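Local structure of DegV family protein (Eubacterium eligens, 3FDJ) at residues 154-160 with 184-190; 159-165 with 264-270; 205-209 with 236-240; 118-124 with 272-276; 225-231 with 252-258. The protein is of unknown function but, as a DegV family member of a gut bacterium, probably binds a fatty acid between its two domains, as characterised relatives do. The contacts are given in a common frame with arbitrary orientation. Numbering follows the deposited sequence.

Contact 1 of 5, residues 154-160 with 184-190; sequences RLFCSLK and ISVIGTA. With NA (sodium ion), chain E.
Thr189, Ser185 and Cys157 give up the most surface where strands 154-159 and 184-190 run antiparallel in the mixed sheet, their axes 4.5 Å apart at 159°. Register follows from Cys157 opposite Gly188 and Leu159 opposite Val186, both hydrogen-bonded pairs, with Phe156-Thr189 and Ser158-Ile187 as non-hydrogen-bonded pairs. Four backbone bonds of 2.9 Å result: Cys157 N to Gly188 O, Gly188 N to Cys157 O, Leu159 N to Val186 O and Val186 N to Leu159 O. A weak bond from Ala190 N to Leu155 O (3.3 Å) continues the series. Cys157, chi1 p, sits over Gly188, where a CB would come within 3.1 Å of SG. Thr189, chi1 t, donates OG1 to Leu155 O (2.7 Å) and accepts from Arg154 NH2 (3.0 Å); Arg154, with chi1 to chi3 all m, curls back to reach it. Water 1 joins Arg154 NE, Leu155 N and Ala190 O. At the other end Ser185, chi1 m, puts OG 2.8 Å from water 2, which also lies 2.8 Å from Ser158 OG. Beyond it, Lys160 O (2.6 Å) and Ile184 O (2.4 Å) bind the sodium ion with waters 3 and 4 and Ala179 O. All these are neutral oxygens: the backbone carbonyls of Lys160 and Ile184 offer their dipoles to the ion, and no carboxylate is among the ligands.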
# COMPACT_ATOMS: atom_id res chain seq x y z
N ARG A 154 1.33 5.52 -10.29
CA ARG A 154 2.67 5.03 -10.01
C ARG A 154 2.93 5.06 -8.53
O ARG A 154 2.26 5.78 -7.79
CB ARG A 154 3.72 5.90 -10.69
CG ARG A 154 3.71 5.83 -12.22
CD ARG A 154 4.13 4.46 -12.79
NE ARG A 154 5.46 4.06 -12.33
CZ ARG A 154 6.62 4.42 -12.86
NH1 ARG A 154 6.68 5.20 -13.94
NH2 ARG A 154 7.76 3.96 -12.32
N LEU A 155 3.93 4.29 -8.11
CA LEU A 155 4.39 4.29 -6.74
C LEU A 155 5.90 4.42 -6.69
O LEU A 155 6.61 3.75 -7.44
CB LEU A 155 3.96 3.01 -6.02
CG LEU A 155 4.44 2.87 -4.57
CD1 LEU A 155 3.36 2.19 -3.72
CD2 LEU A 155 5.75 2.13 -4.48
N PHE A 156 6.38 5.24 -5.77
CA PHE A 156 7.80 5.32 -5.47
C PHE A 156 7.99 5.21 -3.96
O PHE A 156 7.10 5.59 -3.17
CB PHE A 156 8.39 6.63 -5.98
CG PHE A 156 8.30 6.80 -7.46
CD1 PHE A 156 9.21 6.16 -8.31
CD2 PHE A 156 7.28 7.56 -8.02
CE1 PHE A 156 9.10 6.28 -9.68
CE2 PHE A 156 7.19 7.69 -9.41
CZ PHE A 156 8.09 7.05 -10.23
N CYS A 157 9.15 4.71 -3.55
CA CYS A 157 9.44 4.61 -2.14
C CYS A 157 10.88 4.98 -1.87
O CYS A 157 11.71 4.93 -2.77
CB CYS A 157 9.13 3.21 -1.61
SG CYS A 157 10.09 1.92 -2.34
N SER A 158 11.16 5.36 -0.64
CA SER A 158 12.53 5.51 -0.16
C SER A 158 12.64 4.82 1.19
O SER A 158 11.95 5.18 2.16
CB SER A 158 12.88 6.98 -0.05
OG SER A 158 14.24 7.12 0.33
N LEU A 159 13.49 3.80 1.27
CA LEU A 159 13.61 2.96 2.44
C LEU A 159 15.00 3.06 3.06
O LEU A 159 16.01 2.95 2.36
CB LEU A 159 13.31 1.51 2.07
CG LEU A 159 12.01 1.30 1.29
CD1 LEU A 159 11.77 -0.19 1.06
CD2 LEU A 159 10.80 1.93 2.04
N LYS A 160 15.06 3.25 4.37
CA LYS A 160 16.32 3.37 5.08
C LYS A 160 16.87 2.02 5.50
O LYS A 160 18.06 1.91 5.82
CB LYS A 160 16.15 4.26 6.32
CG LYS A 160 15.66 5.66 5.97
CD LYS A 160 15.82 6.64 7.14
CE LYS A 160 15.42 8.06 6.72
NZ LYS A 160 15.75 9.04 7.78
N ILE A 184 22.21 6.00 4.09
CA ILE A 184 21.84 5.64 2.73
C ILE A 184 20.44 5.03 2.71
O ILE A 184 20.16 4.11 3.47
CB ILE A 184 22.83 4.62 2.09
CG1 ILE A 184 24.23 5.21 2.04
CG2 ILE A 184 22.40 4.26 0.66
CD1 ILE A 184 24.30 6.55 1.28
N SER A 185 19.60 5.56 1.82
CA SER A 185 18.30 4.98 1.50
C SER A 185 18.29 4.39 0.11
O SER A 185 19.07 4.80 -0.74
CB SER A 185 17.24 6.06 1.55
OG SER A 185 17.13 6.59 2.86
N VAL A 186 17.40 3.43 -0.12
CA VAL A 186 17.16 2.87 -1.44
C VAL A 186 15.84 3.39 -1.95
O VAL A 186 14.83 3.36 -1.22
CB VAL A 186 17.13 1.35 -1.44
CG1 VAL A 186 16.65 0.79 -2.82
CG2 VAL A 186 18.51 0.80 -1.04
N ILE A 187 15.87 3.89 -3.18
CA ILE A 187 14.68 4.38 -3.85
C ILE A 187 14.14 3.27 -4.75
O ILE A 187 14.89 2.65 -5.52
CB ILE A 187 14.99 5.63 -4.70
CG1 ILE A 187 15.56 6.75 -3.84
CG2 ILE A 187 13.72 6.13 -5.42
CD1 ILE A 187 16.10 7.94 -4.68
N GLY A 188 12.85 3.00 -4.66
CA GLY A 188 12.21 1.97 -5.46
C GLY A 188 10.95 2.44 -6.15
O GLY A 188 10.44 3.55 -5.90
N THR A 189 10.47 1.61 -7.07
CA THR A 189 9.15 1.79 -7.66
C THR A 189 8.45 0.44 -7.74
O THR A 189 9.09 -0.62 -7.69
CB THR A 189 9.26 2.46 -9.06
OG1 THR A 189 7.96 2.82 -9.54
CG2 THR A 189 9.98 1.56 -10.07
N ALA A 190 7.12 0.47 -7.83
CA ALA A 190 6.36 -0.74 -8.12
C ALA A 190 6.55 -1.06 -9.61
O ALA A 190 6.29 -0.21 -10.48
CB ALA A 190 4.87 -0.56 -7.75
NA NA E . 20.35 3.06 5.57
O HOH W 1 4.91 2.18 -10.14
O HOH W 2 14.99 8.32 2.76
O HOH W 3 19.82 4.94 6.42
O HOH W 4 20.73 2.42 7.72

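Contact 2 of 5, residues 159-165 with 264-270; sequences LKSLHNL and YYAERGG. With NA (sodium ion), chain E.
Asn164 lays its CB over the face of the Tyr264 ring, 3.9 Å from the centroid in a CH-pi contact, while its ND2 donates to Tyr264 O at 2.8 Å; chi1 is m. Its backbone N, in the first turn of helix 163-167, gives a nearly straight bond to Glu267 OE2 (2.9 Å). Glu267, the first residue past helix 260-266, has positive phi (69°) and, with chi1 m and chi2 t, points at the start of the other helix, where Leu162 holds the N-cap position. Water 6 accepts from Leu165 N and donates to Tyr265 O and Glu267 OE2. Leu165 CD2 packs on Tyr265 CD1 (3.6 Å), and Leu159 CD2 on Ala266 CB (3.8 Å). From Glu267 to Gly270 the chain makes a type II turn closed by Gly270 N to Glu267 O (2.9 Å); Gly269 has phi 96°, and a CB there would strike Lys160 CD. The nearest CA pairs are Leu159-Gly270 (4.6 Å) and Asn164-Tyr265 (5.6 Å). Arg268 leads away to salt bridges with Glu232, Glu52 and Asp49. The Glu267 carboxylate thus accepts a first-turn amide of helix 163-167 and ties the start of that helix to the type II turn linking helix 260-266 to strand 271-276.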
# COMPACT_ATOMS: atom_id res chain seq x y z
N LEU A 159 13.49 3.80 1.27
CA LEU A 159 13.61 2.96 2.44
C LEU A 159 15.00 3.06 3.06
O LEU A 159 16.01 2.95 2.36
CB LEU A 159 13.31 1.51 2.07
CG LEU A 159 12.01 1.30 1.29
CD1 LEU A 159 11.77 -0.19 1.06
CD2 LEU A 159 10.80 1.93 2.04
N LYS A 160 15.06 3.25 4.37
CA LYS A 160 16.32 3.37 5.08
C LYS A 160 16.87 2.02 5.50
O LYS A 160 18.06 1.91 5.82
CB LYS A 160 16.15 4.26 6.32
CG LYS A 160 15.66 5.66 5.97
CD LYS A 160 15.82 6.64 7.14
CE LYS A 160 15.42 8.06 6.72
NZ LYS A 160 15.75 9.04 7.78
N SER A 161 16.01 1.02 5.52
CA SER A 161 16.41 -0.36 5.79
C SER A 161 15.48 -1.30 5.03
O SER A 161 14.28 -1.06 4.98
CB SER A 161 16.35 -0.65 7.29
OG SER A 161 16.51 -2.05 7.55
N LEU A 162 16.05 -2.36 4.47
CA LEU A 162 15.32 -3.38 3.72
C LEU A 162 15.53 -4.75 4.34
O LEU A 162 15.35 -5.77 3.68
CB LEU A 162 15.73 -3.36 2.24
CG LEU A 162 15.33 -2.08 1.49
CD1 LEU A 162 16.38 -1.01 1.65
CD2 LEU A 162 15.06 -2.36 0.02
N HIS A 163 15.84 -4.79 5.64
CA HIS A 163 16.14 -6.05 6.30
C HIS A 163 14.92 -6.99 6.32
O HIS A 163 15.05 -8.19 6.05
CB HIS A 163 16.60 -5.76 7.72
CG HIS A 163 16.84 -6.98 8.53
ND1 HIS A 163 17.93 -7.80 8.34
CD2 HIS A 163 16.14 -7.52 9.56
CE1 HIS A 163 17.88 -8.80 9.21
NE2 HIS A 163 16.81 -8.64 9.97
N ASN A 164 13.76 -6.45 6.64
CA ASN A 164 12.54 -7.28 6.70
C ASN A 164 12.09 -7.79 5.33
O ASN A 164 11.69 -8.96 5.18
CB ASN A 164 11.43 -6.53 7.45
CG ASN A 164 11.78 -6.29 8.91
OD1 ASN A 164 12.57 -7.03 9.49
ND2 ASN A 164 11.19 -5.26 9.51
N LEU A 165 12.16 -6.94 4.31
CA LEU A 165 11.95 -7.39 2.94
C LEU A 165 12.92 -8.51 2.57
O LEU A 165 12.52 -9.55 2.06
CB LEU A 165 12.10 -6.24 1.94
CG LEU A 165 10.95 -5.24 1.90
CD1 LEU A 165 11.46 -3.90 1.33
CD2 LEU A 165 9.74 -5.77 1.14
N TYR A 264 6.14 -2.58 8.91
CA TYR A 264 7.06 -3.72 9.00
C TYR A 264 8.03 -3.77 7.81
O TYR A 264 9.23 -3.91 8.00
CB TYR A 264 6.29 -5.04 9.16
CG TYR A 264 7.16 -6.26 9.13
CD1 TYR A 264 7.88 -6.63 10.26
CD2 TYR A 264 7.31 -7.02 7.98
CE1 TYR A 264 8.73 -7.72 10.25
CE2 TYR A 264 8.16 -8.16 7.97
CZ TYR A 264 8.86 -8.49 9.11
OH TYR A 264 9.71 -9.56 9.15
N TYR A 265 7.50 -3.65 6.59
CA TYR A 265 8.30 -3.84 5.38
C TYR A 265 9.03 -2.58 4.91
O TYR A 265 10.13 -2.69 4.35
CB TYR A 265 7.44 -4.43 4.26
CG TYR A 265 7.26 -5.92 4.37
CD1 TYR A 265 8.37 -6.78 4.32
CD2 TYR A 265 5.99 -6.50 4.55
CE1 TYR A 265 8.21 -8.16 4.43
CE2 TYR A 265 5.84 -7.88 4.65
CZ TYR A 265 6.94 -8.70 4.58
OH TYR A 265 6.81 -10.06 4.71
N ALA A 266 8.44 -1.41 5.13
CA ALA A 266 9.14 -0.14 4.79
C ALA A 266 10.16 0.28 5.84
O ALA A 266 11.13 0.96 5.53
CB ALA A 266 8.14 0.98 4.52
N GLU A 267 9.91 -0.14 7.08
CA GLU A 267 10.77 0.10 8.25
C GLU A 267 10.83 1.55 8.71
O GLU A 267 10.39 2.46 8.01
CB GLU A 267 12.16 -0.53 8.08
CG GLU A 267 12.05 -2.03 7.93
CD GLU A 267 13.35 -2.78 8.14
OE1 GLU A 267 14.06 -2.50 9.14
OE2 GLU A 267 13.63 -3.68 7.32
N ARG A 268 11.33 1.74 9.92
CA ARG A 268 11.43 3.06 10.49
C ARG A 268 12.17 3.98 9.53
O ARG A 268 13.22 3.62 8.99
CB ARG A 268 12.16 3.01 11.83
CG ARG A 268 11.69 4.01 12.81
CD ARG A 268 12.09 3.57 14.22
NE ARG A 268 10.94 3.54 15.11
CZ ARG A 268 10.85 2.81 16.22
NH1 ARG A 268 11.83 2.01 16.60
NH2 ARG A 268 9.75 2.89 16.96
N GLY A 269 11.58 5.15 9.31
CA GLY A 269 12.15 6.17 8.44
C GLY A 269 11.58 6.13 7.04
O GLY A 269 11.76 7.06 6.26
N GLY A 270 10.92 5.04 6.69
CA GLY A 270 10.50 4.81 5.32
C GLY A 270 9.38 5.71 4.85
O GLY A 270 8.52 6.17 5.66
NA NA E . 20.35 3.06 5.57
O HOH W 5 13.11 2.56 6.27
O HOH W 6 12.35 -4.13 4.91
O HOH W 3 19.82 4.94 6.42
O HOH W 4 20.73 2.42 7.72

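Contact 3 of 5, residues 205-209 with 236-240; sequences DKKLL and LADKI
The one polar link between these two helical turns is the salt bridge from Lys239 NZ to Asp205 OD2, 2.9 Å long and also a hydrogen bond. Lys239 reaches it with chi1 m and chi2 to chi4 t; Asp205 has chi1 m, and both CA-to-CB bonds point toward the facing helix. Segments 205-209 and 236-240 run in roughly the same direction, 37° apart (signed crossing angle -37°), with axes 10.6 Å apart at closest approach. Their nearest CA pairs are Leu209-Ile240 (6.3 Å) and Asp205-Leu236 (6.9 Å). Within each segment one helical bond is closed, Leu209 N to Asp205 O and Ile240 N to Leu236 O, both 3.0 Å; Leu236 N is bonded by Asn233 OD1. Beneath the ion pair lie aliphatic groups: Leu208 CD2 meets Leu236 CD2 (3.7 Å), Leu209 CD2 meets Ile240 CG1 (3.5 Å), and Leu236 CD1 touches Asp205 CG (3.6 Å). Leu208 also rests on strand 196-203, and Leu236 and Ile240 on strand 271-276, so the two helices pack side by side on one face of the sheet. The interface is leucine and isoleucine next to the strands, with a single pair of opposite charges bridging the helices at its edge.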
# COMPACT_ATOMS: atom_id res chain seq x y z
N ASP A 205 17.88 13.60 2.67
CA ASP A 205 16.59 14.11 2.24
C ASP A 205 16.63 14.99 1.00
O ASP A 205 15.80 14.84 0.09
CB ASP A 205 15.93 14.90 3.36
CG ASP A 205 15.65 14.06 4.61
OD1 ASP A 205 15.69 12.81 4.55
OD2 ASP A 205 15.37 14.69 5.66
N LYS A 206 17.57 15.94 0.95
CA LYS A 206 17.57 16.86 -0.18
C LYS A 206 17.83 16.14 -1.50
O LYS A 206 17.19 16.42 -2.51
CB LYS A 206 18.57 17.99 0.03
CG LYS A 206 18.08 19.03 1.04
CD LYS A 206 19.04 20.19 1.09
CE LYS A 206 20.18 19.89 2.02
NZ LYS A 206 19.80 20.27 3.41
N LYS A 207 18.75 15.18 -1.47
CA LYS A 207 19.05 14.40 -2.67
C LYS A 207 17.86 13.55 -3.11
O LYS A 207 17.56 13.43 -4.31
CB LYS A 207 20.28 13.53 -2.44
CG LYS A 207 21.59 14.30 -2.53
CD LYS A 207 22.80 13.35 -2.60
CE LYS A 207 24.10 14.07 -2.32
NZ LYS A 207 24.24 14.38 -0.84
N LEU A 208 17.14 12.99 -2.14
CA LEU A 208 15.89 12.28 -2.43
C LEU A 208 14.87 13.19 -3.12
O LEU A 208 14.25 12.79 -4.12
CB LEU A 208 15.31 11.65 -1.15
CG LEU A 208 13.91 11.03 -1.31
CD1 LEU A 208 13.98 9.84 -2.27
CD2 LEU A 208 13.38 10.64 0.06
N LEU A 209 14.69 14.42 -2.62
CA LEU A 209 13.71 15.32 -3.23
C LEU A 209 14.02 15.55 -4.71
O LEU A 209 13.12 15.56 -5.56
CB LEU A 209 13.62 16.66 -2.50
CG LEU A 209 13.14 16.66 -1.04
CD1 LEU A 209 12.83 18.08 -0.55
CD2 LEU A 209 11.96 15.78 -0.87
N LEU A 236 9.98 14.04 6.68
CA LEU A 236 10.36 13.79 5.28
C LEU A 236 9.12 13.81 4.39
O LEU A 236 9.13 14.40 3.30
CB LEU A 236 11.15 12.48 5.12
CG LEU A 236 11.65 12.21 3.68
CD1 LEU A 236 12.41 13.41 3.09
CD2 LEU A 236 12.49 10.93 3.67
N ALA A 237 8.03 13.19 4.85
CA ALA A 237 6.81 13.15 4.06
C ALA A 237 6.32 14.59 3.78
O ALA A 237 5.89 14.89 2.66
CB ALA A 237 5.73 12.31 4.75
N ASP A 238 6.37 15.45 4.79
CA ASP A 238 5.98 16.85 4.64
C ASP A 238 6.91 17.60 3.68
O ASP A 238 6.44 18.39 2.87
CB ASP A 238 5.93 17.57 6.00
CG ASP A 238 4.72 17.18 6.85
OD1 ASP A 238 3.82 16.45 6.36
OD2 ASP A 238 4.68 17.63 8.03
N LYS A 239 8.21 17.33 3.73
CA LYS A 239 9.15 17.95 2.76
C LYS A 239 8.83 17.57 1.31
O LYS A 239 8.89 18.40 0.42
CB LYS A 239 10.59 17.54 3.02
CG LYS A 239 11.24 18.11 4.22
CD LYS A 239 12.71 17.62 4.28
CE LYS A 239 13.33 18.00 5.58
NZ LYS A 239 14.73 17.51 5.67
N ILE A 240 8.53 16.30 1.11
CA ILE A 240 8.17 15.78 -0.21
C ILE A 240 6.88 16.47 -0.69
O ILE A 240 6.80 16.96 -1.82
CB ILE A 240 8.00 14.26 -0.20
CG1 ILE A 240 9.36 13.57 0.05
CG2 ILE A 240 7.39 13.77 -1.54
CD1 ILE A 240 9.27 12.07 0.43

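Contact 4 of 5, residues 118-124 with 272-276; sequences TGPQMRI and ILSCE
This is helix-on-sheet packing, largely van der Waals, round a buried serine near the centre of the chain: the first turn of helix 120-134 lies on strand 271-276. The axes of helix 120-124 and strand 272-276 approach to 7.3 Å, with directions 32° apart (signed crossing angle -32°), and Gln121 CA is 5.1 Å from Ser274 CA. Gly119, at the N-cap position with phi 50°, leads into Pro120, whose CD touches Ile272 CG2 (3.7 Å) and whose CB meets Ser274 CB (3.7 Å). One turn on, Ile124, chi1 m and chi2 t, sets CD1 3.5 Å from Ser274 O. Between them Ser274, chi1 t, fits against the helix with OG 3.3 Å from Gln121 CA; its hydroxyl is hydrogen-bonded to Arg154 O. Gln121 instead turns its amide to Ser117 and Thr153. Ile124 N to Pro120 O (2.9 Å) holds the turn. Helix 120-134 on the Ile272 and Ser274 face, with Ile240 of helix 234-248 packed against Leu273 on the other, is typical of a layered alpha/beta domain.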
# COMPACT_ATOMS: atom_id res chain seq x y z
N THR A 118 0.98 -1.48 -3.33
CA THR A 118 0.75 -1.48 -1.89
C THR A 118 0.45 -0.06 -1.44
O THR A 118 0.60 0.89 -2.22
CB THR A 118 1.99 -2.01 -1.13
OG1 THR A 118 1.60 -2.37 0.20
CG2 THR A 118 3.13 -0.95 -1.12
N GLY A 119 0.02 0.06 -0.19
CA GLY A 119 -0.06 1.33 0.50
C GLY A 119 -0.77 2.41 -0.26
O GLY A 119 -1.94 2.26 -0.60
N PRO A 120 -0.07 3.54 -0.52
CA PRO A 120 -0.78 4.66 -1.09
C PRO A 120 -1.37 4.43 -2.47
O PRO A 120 -2.32 5.12 -2.84
CB PRO A 120 0.26 5.79 -1.11
CG PRO A 120 1.56 5.10 -1.06
CD PRO A 120 1.31 3.89 -0.18
N GLN A 121 -0.82 3.49 -3.24
CA GLN A 121 -1.42 3.15 -4.53
C GLN A 121 -2.77 2.43 -4.34
O GLN A 121 -3.73 2.71 -5.07
CB GLN A 121 -0.44 2.36 -5.41
CG GLN A 121 -0.86 2.21 -6.90
CD GLN A 121 0.31 2.03 -7.87
OE1 GLN A 121 1.43 1.69 -7.48
NE2 GLN A 121 0.04 2.20 -9.17
N MSE A 122 -2.84 1.55 -3.35
CA MSE A 122 -4.12 0.91 -2.95
C MSE A 122 -5.09 1.99 -2.50
O MSE A 122 -6.26 1.98 -2.89
CB MSE A 122 -3.92 -0.13 -1.83
CG MSE A 122 -3.07 -1.31 -2.25
SE MSE A 122 -2.75 -2.49 -0.77
CE MSE A 122 -4.62 -3.10 -0.48
N ARG A 123 -4.61 2.96 -1.71
CA ARG A 123 -5.47 4.09 -1.32
C ARG A 123 -6.03 4.86 -2.50
O ARG A 123 -7.23 5.15 -2.53
CB ARG A 123 -4.76 5.04 -0.34
CG ARG A 123 -5.67 6.11 0.13
CD ARG A 123 -5.06 6.95 1.21
NE ARG A 123 -6.02 7.97 1.59
CZ ARG A 123 -6.04 8.60 2.76
NH1 ARG A 123 -5.13 8.35 3.71
NH2 ARG A 123 -7.01 9.48 2.98
N ILE A 124 -5.18 5.18 -3.48
CA ILE A 124 -5.63 5.90 -4.68
C ILE A 124 -6.69 5.09 -5.45
O ILE A 124 -7.67 5.65 -5.93
CB ILE A 124 -4.42 6.31 -5.56
CG1 ILE A 124 -3.72 7.50 -4.91
CG2 ILE A 124 -4.86 6.69 -6.98
CD1 ILE A 124 -2.54 8.10 -5.71
N ILE A 272 6.53 5.99 1.42
CA ILE A 272 5.97 5.46 0.18
C ILE A 272 5.01 6.50 -0.38
O ILE A 272 4.21 7.06 0.35
CB ILE A 272 5.20 4.14 0.39
CG1 ILE A 272 5.94 3.17 1.31
CG2 ILE A 272 4.88 3.52 -0.97
CD1 ILE A 272 5.11 1.92 1.64
N LEU A 273 5.09 6.75 -1.68
CA LEU A 273 4.19 7.67 -2.31
C LEU A 273 3.57 7.12 -3.56
O LEU A 273 4.16 6.30 -4.26
CB LEU A 273 4.84 9.03 -2.59
CG LEU A 273 5.72 9.32 -3.77
CD1 LEU A 273 4.90 9.49 -5.10
CD2 LEU A 273 6.52 10.61 -3.49
N SER A 274 2.34 7.53 -3.81
CA SER A 274 1.68 7.18 -5.04
C SER A 274 1.02 8.40 -5.66
O SER A 274 0.62 9.34 -4.96
CB SER A 274 0.67 6.07 -4.80
OG SER A 274 0.12 5.65 -6.03
N CYS A 275 0.95 8.39 -7.00
CA CYS A 275 0.35 9.52 -7.72
C CYS A 275 -0.38 9.08 -8.97
O CYS A 275 -0.09 8.04 -9.55
CB CYS A 275 1.42 10.52 -8.11
SG CYS A 275 2.69 9.89 -9.19
N GLU A 276 -1.34 9.91 -9.38
CA GLU A 276 -1.91 9.87 -10.72
C GLU A 276 -0.96 10.54 -11.71
O GLU A 276 -0.40 11.61 -11.41
CB GLU A 276 -3.19 10.70 -10.79
CG GLU A 276 -4.33 10.19 -10.05
CD GLU A 276 -5.52 11.15 -10.09
OE1 GLU A 276 -5.33 12.40 -10.21
OE2 GLU A 276 -6.65 10.64 -10.00

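Contact 5 of 5, residues 225-231 with 252-258; sequences KLRICHV and DVCVYKA
Leu226 CD2 on Val253 CG1 (3.7 Å) and Ile228 CD1 near Val255 CG2 (4.3 Å) form the apolar centre of a parallel strand pair, the two strands of a beta-alpha-beta unit whose helix 234-248 packs on this face. Strands 226-230 and 253-257 lie 4.7 Å apart at 21°, in the register Leu226-Val253, Ile228-Val255, His230-Lys257. Backbone bonds zigzag between them: Leu226 N to Asp252 O (3.0 Å), Cys254 N to Leu226 O (3.2 Å), Ile228 N to Cys254 O (2.9 Å), Tyr256 N to Ile228 O (2.9 Å), His230 N to Tyr256 O (3.1 Å) and Ala258 N to His230 O (2.9 Å). On the opposite face Tyr256, chi1 p, swings its ring over Cys229, whose CB lies 4.1 Å from the centroid, a CH-pi contact. Outward, Arg227, chi1 and chi2 m, runs across Cys254 toward Asp252; Glu127 is a second carboxylate partner. In a salt bridge, Asp252 OD1 accepts from both NH1 and NH2 of Arg227, each at 3.0 Å.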
# COMPACT_ATOMS: atom_id res chain seq x y z
N LYS A 225 -3.60 13.79 -8.10
CA LYS A 225 -3.70 13.28 -6.75
C LYS A 225 -2.38 12.63 -6.31
O LYS A 225 -1.74 11.91 -7.06
CB LYS A 225 -4.86 12.28 -6.70
CG LYS A 225 -5.10 11.71 -5.34
CD LYS A 225 -6.23 10.70 -5.35
CE LYS A 225 -7.54 11.34 -5.64
NZ LYS A 225 -8.67 10.46 -5.21
N LEU A 226 -1.99 12.92 -5.07
CA LEU A 226 -0.73 12.49 -4.47
C LEU A 226 -1.01 12.00 -3.05
O LEU A 226 -1.66 12.70 -2.26
CB LEU A 226 0.24 13.68 -4.37
CG LEU A 226 1.53 13.49 -3.55
CD1 LEU A 226 2.41 12.49 -4.24
CD2 LEU A 226 2.24 14.86 -3.37
N ARG A 227 -0.52 10.81 -2.73
CA ARG A 227 -0.74 10.22 -1.40
C ARG A 227 0.61 9.74 -0.90
O ARG A 227 1.33 9.04 -1.61
CB ARG A 227 -1.75 9.05 -1.47
CG ARG A 227 -3.17 9.48 -1.88
CD ARG A 227 -3.80 10.37 -0.84
NE ARG A 227 -5.15 10.82 -1.20
CZ ARG A 227 -5.47 11.98 -1.78
NH1 ARG A 227 -4.56 12.91 -2.04
NH2 ARG A 227 -6.75 12.22 -2.02
N ILE A 228 0.98 10.15 0.31
CA ILE A 228 2.28 9.79 0.88
C ILE A 228 2.06 9.22 2.29
O ILE A 228 1.47 9.89 3.15
CB ILE A 228 3.20 11.03 1.02
CG1 ILE A 228 3.30 11.83 -0.29
CG2 ILE A 228 4.59 10.62 1.57
CD1 ILE A 228 4.06 13.20 -0.18
N CYS A 229 2.53 7.99 2.51
CA CYS A 229 2.56 7.43 3.86
C CYS A 229 4.01 7.33 4.34
O CYS A 229 4.96 7.31 3.53
CB CYS A 229 1.81 6.09 3.98
SG CYS A 229 2.71 4.77 3.38
N HIS A 230 4.18 7.36 5.65
CA HIS A 230 5.46 7.34 6.28
C HIS A 230 5.44 6.47 7.52
O HIS A 230 4.40 6.29 8.16
CB HIS A 230 5.92 8.76 6.65
CG HIS A 230 5.08 9.40 7.70
ND1 HIS A 230 5.32 9.21 9.05
CD2 HIS A 230 3.97 10.16 7.62
CE1 HIS A 230 4.41 9.86 9.74
NE2 HIS A 230 3.57 10.44 8.90
N VAL A 231 6.61 5.95 7.85
CA VAL A 231 6.82 5.15 9.05
C VAL A 231 7.69 6.00 9.97
O VAL A 231 8.93 5.99 9.86
CB VAL A 231 7.57 3.85 8.74
CG1 VAL A 231 7.63 3.00 10.02
CG2 VAL A 231 6.91 3.11 7.57
N ASP A 252 -4.31 18.31 -4.39
CA ASP A 252 -4.90 17.12 -3.77
C ASP A 252 -3.82 16.20 -3.21
O ASP A 252 -3.40 15.24 -3.86
CB ASP A 252 -5.80 16.38 -4.77
CG ASP A 252 -6.63 15.29 -4.11
OD1 ASP A 252 -6.47 15.03 -2.89
OD2 ASP A 252 -7.47 14.72 -4.82
N VAL A 253 -3.38 16.51 -2.00
CA VAL A 253 -2.28 15.82 -1.33
C VAL A 253 -2.74 15.39 0.04
O VAL A 253 -3.46 16.12 0.72
CB VAL A 253 -1.05 16.72 -1.16
CG1 VAL A 253 0.15 15.92 -0.56
CG2 VAL A 253 -0.65 17.30 -2.47
N CYS A 254 -2.34 14.20 0.44
CA CYS A 254 -2.56 13.74 1.80
C CYS A 254 -1.28 13.02 2.27
O CYS A 254 -0.77 12.13 1.57
CB CYS A 254 -3.76 12.81 1.88
SG CYS A 254 -4.18 12.35 3.57
N VAL A 255 -0.79 13.41 3.44
CA VAL A 255 0.34 12.76 4.13
C VAL A 255 -0.23 12.08 5.36
O VAL A 255 -0.94 12.72 6.16
CB VAL A 255 1.37 13.80 4.58
CG1 VAL A 255 2.40 13.17 5.57
CG2 VAL A 255 2.06 14.43 3.37
N TYR A 256 0.10 10.81 5.56
CA TYR A 256 -0.47 10.07 6.67
C TYR A 256 0.41 8.91 7.10
O TYR A 256 1.38 8.57 6.43
CB TYR A 256 -1.87 9.55 6.29
CG TYR A 256 -1.86 8.70 5.05
CD1 TYR A 256 -1.81 9.28 3.79
CD2 TYR A 256 -1.90 7.31 5.13
CE1 TYR A 256 -1.77 8.51 2.64
CE2 TYR A 256 -1.88 6.53 3.99
CZ TYR A 256 -1.81 7.15 2.75
OH TYR A 256 -1.79 6.42 1.62
N LYS A 257 0.10 8.34 8.25
CA LYS A 257 0.91 7.27 8.82
C LYS A 257 0.65 5.92 8.14
O LYS A 257 -0.50 5.53 7.89
CB LYS A 257 0.65 7.11 10.31
CG LYS A 257 0.97 8.34 11.14
CD LYS A 257 0.73 8.04 12.62
CE LYS A 257 1.06 9.24 13.46
NZ LYS A 257 0.15 10.36 13.11
N ALA A 258 1.72 5.18 7.93
CA ALA A 258 1.63 3.78 7.51
C ALA A 258 0.97 2.92 8.58
O ALA A 258 1.02 3.24 9.78
CB ALA A 258 3.02 3.25 7.17

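How the contacts relate
Contacts 1, 4 and 5 meet in one mixed sheet, where strand 271-276 lies between strands 153-159 and 226-230: Phe156 O is 2.8 Å from Leu273 N, and Ser274 N is 2.9 Å from Arg227 O. The helices of contact 3 cover one face, Ile240 CG2 3.6 Å from Ile228 CD1 and Leu208 CD1 3.7 Å from Ile187 CD1; helix 120-134 of contact 4 covers the other, with centres of contacts 4 and 5 about 8 Å apart. Contact 2 shares Leu159 and Lys160 with contact 1, and both reach the sodium ion through Lys160 O, contact 1 also through Ile184 O. Asp205 of contact 3 stays about 11 Å from that ion, side chain to metal.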